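Local coordinates for protein WA352 (Oryza sativa subsp. indica, PDB 5ZT3) that is a mitochondrial protein linked to cytoplasmic male sterility in rice, of which this chain is the part carrying a DUF8018 family region, at residues D21-V29 against D77-A85. Residues are numbered along the deposited sequence; the frame is centred on the assembly and turned at random.
Sequences DEIIGGDSV and DWMGWGARA
A type I' beta turn, I24 to D27, pushes its two glycines against the short helix 78-81 and the residues after it, which keep helical backbone angles. Both central residues have positive phi, a conformation glycine adopts readily. A side chain at G25 would crowd A83 N; one at G26 would jam against the carbonyl oxygen of G25 and press on G80 O. The bare backbone also lets G25 CA come within 3.5 Å of W78 O as a CA-H...O contact. The peptide groups of G25 then work in both directions. Its N donates to M79 O at 2.9 Å, arriving well above that carbonyl's plane, while its O accepts from A83 N at 2.8 Å along a fairly straight N-H (154°). A water links G26 to the helix, accepting from G26 N and donating to M79 O, so that one helix carbonyl serves two partners.

On one flank A83 CB, small enough for the close approach, lies against the D27 side chain, 3.6 Å from D27 CB. The next residue, R84, bends at its second and third torsions, which folds its guanidinium back to the turn. There R84 NH2 reaches D27 OD2 on its syn side at 3.2 Å, and NH1 completes the salt bridge through OD1, whose position is less certain; the two charged planes are 43° apart. The D27 carboxylate also pairs with R35 and K62, and this gathering of positive charge probably stabilises its ionised form. D87 provides R84 with a second acidic partner, through NE.

On another flank M79 also curls back, setting M79 CE 3.8 Å from I24 CG2, while V63 of helix 45-72 touches I24 as well. Paired glycines at the two central positions are typical of type I' turns, and here they join the loop before helix 29-37 to helix 78-81 of an all-helical fold.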
ATOM      1  N   ASP A  21      -2.064  -4.465 -13.724  1.00 19.83           N
ATOM      2  CA  ASP A  21      -0.895  -3.680 -14.090  1.00 21.60           C
ATOM      3  C   ASP A  21      -1.092  -2.178 -13.910  1.00 21.98           C
ATOM      4  O   ASP A  21      -0.183  -1.407 -14.228  1.00 25.83           O
ATOM      5  CB  ASP A  21      -0.441  -4.004 -15.522  1.00 26.00           C
ATOM      6  CG  ASP A  21      -1.551  -3.846 -16.541  1.00 36.66           C
ATOM      7  OD1 ASP A  21      -2.740  -3.881 -16.157  1.00 35.15           O
ATOM      8  OD2 ASP A  21      -1.228  -3.685 -17.740  1.00 45.30           O
ATOM      9  N   GLU A  22      -2.240  -1.746 -13.398  1.00 20.14           N
ATOM     10  CA  GLU A  22      -2.461  -0.318 -13.197  1.00 19.31           C
ATOM     11  C   GLU A  22      -1.672   0.169 -11.988  1.00 19.64           C
ATOM     12  O   GLU A  22      -1.742  -0.421 -10.904  1.00 18.08           O
ATOM     13  CB  GLU A  22      -3.943  -0.025 -12.993  1.00 22.16           C
ATOM     14  CG  GLU A  22      -4.210   1.453 -12.760  1.00 24.48           C
ATOM     15  CD  GLU A  22      -5.684   1.800 -12.705  1.00 28.06           C
ATOM     16  OE1 GLU A  22      -6.522   0.906 -12.939  1.00 31.81           O
ATOM     17  OE2 GLU A  22      -6.008   2.978 -12.417  1.00 27.81           O
ATOM     18  N   ILE A  23      -0.935   1.262 -12.166  1.00 19.52           N
ATOM     19  CA  ILE A  23      -0.059   1.794 -11.129  1.00 17.29           C
ATOM     20  C   ILE A  23      -0.762   2.936 -10.411  1.00 19.33           C
ATOM     21  O   ILE A  23      -1.194   3.909 -11.046  1.00 21.38           O
ATOM     22  CB  ILE A  23       1.291   2.248 -11.708  1.00 19.29           C
ATOM     23  CG1 ILE A  23       2.028   1.050 -12.316  1.00 27.17           C
ATOM     24  CG2 ILE A  23       2.131   2.909 -10.626  1.00 18.54           C
ATOM     25  CD1 ILE A  23       3.379   1.396 -12.920  1.00 30.58           C
ATOM     26  N   ILE A  24      -0.872   2.824  -9.088  1.00 16.33           N
ATOM     27  CA  ILE A  24      -1.383   3.883  -8.225  1.00 15.72           C
ATOM     28  C   ILE A  24      -0.431   4.015  -7.046  1.00 17.43           C
ATOM     29  O   ILE A  24      -0.099   3.014  -6.404  1.00 15.98           O
ATOM     30  CB  ILE A  24      -2.806   3.566  -7.724  1.00 16.60           C
ATOM     31  CG1 ILE A  24      -3.770   3.397  -8.903  1.00 21.98           C
ATOM     32  CG2 ILE A  24      -3.288   4.644  -6.756  1.00 19.20           C
ATOM     33  CD1 ILE A  24      -5.133   2.888  -8.511  1.00 22.19           C
ATOM     34  N   GLY A  25       0.007   5.240  -6.755  1.00 16.60           N
ATOM     35  CA  GLY A  25       0.935   5.428  -5.657  1.00 15.04           C
ATOM     36  C   GLY A  25       2.279   4.772  -5.851  1.00 14.45           C
ATOM     37  O   GLY A  25       3.036   4.620  -4.889  1.00 16.54           O
ATOM     38  N   GLY A  26       2.608   4.375  -7.078  1.00 16.10           N
ATOM     39  CA  GLY A  26       3.856   3.701  -7.342  1.00 19.08           C
ATOM     40  C   GLY A  26       3.812   2.196  -7.221  1.00 17.41           C
ATOM     41  O   GLY A  26       4.859   1.555  -7.358  1.00 21.57           O
ATOM     42  N   ASP A  27       2.643   1.608  -6.965  1.00 15.96           N
ATOM     43  CA  ASP A  27       2.496   0.161  -6.911  1.00 17.13           C
ATOM     44  C   ASP A  27       1.394  -0.288  -7.856  1.00 15.07           C
ATOM     45  O   ASP A  27       0.544   0.495  -8.284  1.00 15.33           O
ATOM     46  CB  ASP A  27       2.127  -0.338  -5.504  1.00 18.20           C
ATOM     47  CG  ASP A  27       3.337  -0.654  -4.657  1.00 32.02           C
ATOM     48  OD1 ASP A  27       4.473  -0.503  -5.152  1.00 40.98           O
ATOM     49  OD2 ASP A  27       3.155  -1.075  -3.500  1.00 34.43           O
ATOM     50  N   SER A  28       1.424  -1.579  -8.172  1.00 14.51           N
ATOM     51  CA  SER A  28       0.337  -2.253  -8.860  1.00 15.08           C
ATOM     52  C   SER A  28       0.124  -3.589  -8.166  1.00 14.07           C
ATOM     53  O   SER A  28       0.943  -4.015  -7.346  1.00 13.42           O
ATOM     54  CB  SER A  28       0.701  -2.497 -10.326  1.00 15.22           C
ATOM     55  OG  SER A  28       1.853  -3.325 -10.402  1.00 16.15           O
ATOM     56  N   VAL A  29      -0.978  -4.265  -8.494  1.00 13.04           N
ATOM     57  CA  VAL A  29      -1.149  -5.638  -8.021  1.00 12.77           C
ATOM     58  C   VAL A  29       0.075  -6.474  -8.375  1.00 13.36           C
ATOM     59  O   VAL A  29       0.606  -7.222  -7.538  1.00 14.21           O
ATOM     60  CB  VAL A  29      -2.441  -6.249  -8.596  1.00 13.70           C
ATOM     61  CG1 VAL A  29      -2.536  -7.735  -8.232  1.00 16.39           C
ATOM     62  CG2 VAL A  29      -3.664  -5.493  -8.090  1.00 15.05           C
ATOM     63  N   ASP A  77       3.359  13.669  -2.216  1.00 12.49           N
ATOM     64  CA  ASP A  77       3.133  13.055  -3.526  1.00 13.66           C
ATOM     65  C   ASP A  77       2.541  11.657  -3.327  1.00 11.66           C
ATOM     66  O   ASP A  77       3.176  10.627  -3.556  1.00 13.51           O
ATOM     67  CB  ASP A  77       4.407  13.041  -4.357  1.00 15.43           C
ATOM     68  CG  ASP A  77       4.141  12.713  -5.817  1.00 20.37           C
ATOM     69  OD1 ASP A  77       2.986  12.354  -6.155  1.00 18.08           O
ATOM     70  OD2 ASP A  77       5.088  12.797  -6.624  1.00 21.55           O
ATOM     71  N   TRP A  78       1.280  11.658  -2.898  1.00 12.26           N
ATOM     72  CA  TRP A  78       0.578  10.423  -2.563  1.00 11.79           C
ATOM     73  C   TRP A  78       0.257   9.599  -3.809  1.00 11.32           C
ATOM     74  O   TRP A  78       0.531   8.389  -3.857  1.00 12.03           O
ATOM     75  CB  TRP A  78      -0.654  10.751  -1.707  1.00 11.79           C
ATOM     76  CG  TRP A  78      -0.192  10.995  -0.322  1.00 11.13           C
ATOM     77  CD1 TRP A  78       0.016  12.199   0.299  1.00 12.13           C
ATOM     78  CD2 TRP A  78       0.231   9.990   0.587  1.00 10.80           C
ATOM     79  NE1 TRP A  78       0.531  11.987   1.558  1.00 11.01           N
ATOM     80  CE2 TRP A  78       0.670  10.639   1.757  1.00 10.91           C
ATOM     81  CE3 TRP A  78       0.258   8.593   0.536  1.00 11.19           C
ATOM     82  CZ2 TRP A  78       1.151   9.932   2.857  1.00 11.28           C
ATOM     83  CZ3 TRP A  78       0.740   7.897   1.623  1.00 11.80           C
ATOM     84  CH2 TRP A  78       1.180   8.563   2.769  1.00 12.25           C
ATOM     85  N   MET A  79      -0.279  10.235  -4.853  1.00 13.11           N
ATOM     86  CA  MET A  79      -0.607   9.483  -6.058  1.00 13.47           C
ATOM     87  C   MET A  79       0.634   8.985  -6.791  1.00 14.62           C
ATOM     88  O   MET A  79       0.542   7.998  -7.528  1.00 15.19           O
ATOM     89  CB  MET A  79      -1.512  10.299  -6.984  1.00 14.52           C
ATOM     90  CG  MET A  79      -2.880  10.607  -6.382  1.00 17.91           C
ATOM     91  SD  MET A  79      -3.762   9.126  -5.826  1.00 28.44           S
ATOM     92  CE  MET A  79      -4.126   8.323  -7.372  1.00 34.50           C
ATOM     93  N   GLY A  80       1.786   9.622  -6.604  1.00 14.12           N
ATOM     94  CA  GLY A  80       2.988   9.163  -7.273  1.00 15.35           C
ATOM     95  C   GLY A  80       3.817   8.180  -6.468  1.00 13.59           C
ATOM     96  O   GLY A  80       4.358   7.224  -7.031  1.00 15.37           O
ATOM     97  N   TRP A  81       3.908   8.388  -5.154  1.00 12.95           N
ATOM     98  CA  TRP A  81       4.847   7.648  -4.319  1.00 12.72           C
ATOM     99  C   TRP A  81       4.225   7.137  -3.025  1.00 12.69           C
ATOM    100  O   TRP A  81       4.955   6.609  -2.171  1.00 13.44           O
ATOM    101  CB  TRP A  81       6.060   8.535  -3.994  1.00 13.63           C
ATOM    102  CG  TRP A  81       6.875   8.904  -5.188  1.00 16.03           C
ATOM    103  CD1 TRP A  81       6.850  10.085  -5.865  1.00 19.63           C
ATOM    104  CD2 TRP A  81       7.840   8.082  -5.844  1.00 21.31           C
ATOM    105  NE1 TRP A  81       7.747  10.049  -6.908  1.00 24.68           N
ATOM    106  CE2 TRP A  81       8.367   8.828  -6.913  1.00 22.33           C
ATOM    107  CE3 TRP A  81       8.315   6.785  -5.625  1.00 24.56           C
ATOM    108  CZ2 TRP A  81       9.346   8.322  -7.768  1.00 26.33           C
ATOM    109  CZ3 TRP A  81       9.287   6.283  -6.477  1.00 27.33           C
ATOM    110  CH2 TRP A  81       9.789   7.051  -7.533  1.00 26.79           C
ATOM    111  N   GLY A  82       2.904   7.239  -2.871  1.00 11.77           N
ATOM    112  CA  GLY A  82       2.280   6.895  -1.608  1.00 11.58           C
ATOM    113  C   GLY A  82       2.475   5.453  -1.183  1.00 11.96           C
ATOM    114  O   GLY A  82       2.534   5.166   0.016  1.00 13.00           O
ATOM    115  N   ALA A  83       2.561   4.522  -2.136  1.00 11.92           N
ATOM    116  CA  ALA A  83       2.696   3.130  -1.725  1.00 11.35           C
ATOM    117  C   ALA A  83       3.971   2.910  -0.926  1.00 11.99           C
ATOM    118  O   ALA A  83       3.985   2.083  -0.006  1.00 14.83           O
ATOM    119  CB  ALA A  83       2.608   2.194  -2.927  1.00 14.43           C
ATOM    120  N   ARG A  84       5.044   3.641  -1.245  1.00 13.23           N
ATOM    121  CA  ARG A  84       6.289   3.487  -0.493  1.00 14.32           C
ATOM    122  C   ARG A  84       6.117   3.884   0.963  1.00 13.66           C
ATOM    123  O   ARG A  84       6.767   3.304   1.845  1.00 15.11           O
ATOM    124  CB  ARG A  84       7.421   4.286  -1.148  1.00 15.40           C
ATOM    125  CG  ARG A  84       7.781   3.850  -2.575  1.00 18.40           C
ATOM    126  CD  ARG A  84       8.521   2.503  -2.651  1.00 17.48           C
ATOM    127  NE  ARG A  84       7.704   1.385  -2.184  1.00 19.57           N
ATOM    128  CZ  ARG A  84       6.730   0.810  -2.886  1.00 22.03           C
ATOM    129  NH1 ARG A  84       6.440   1.235  -4.110  1.00 24.53           N
ATOM    130  NH2 ARG A  84       6.031  -0.181  -2.355  1.00 20.05           N
ATOM    131  N   ALA A  85       5.229   4.834   1.244  1.00 12.75           N
ATOM    132  CA  ALA A  85       4.992   5.236   2.620  1.00 12.91           C
ATOM    133  C   ALA A  85       4.241   4.175   3.409  1.00 13.20           C
ATOM    134  O   ALA A  85       4.149   4.294   4.635  1.00 16.01           O
ATOM    135  CB  ALA A  85       4.244   6.572   2.662  1.00 12.99           C
TER
HETATM  136  O   HOH W   1       1.787   6.066  -9.445  1.00 26.28           O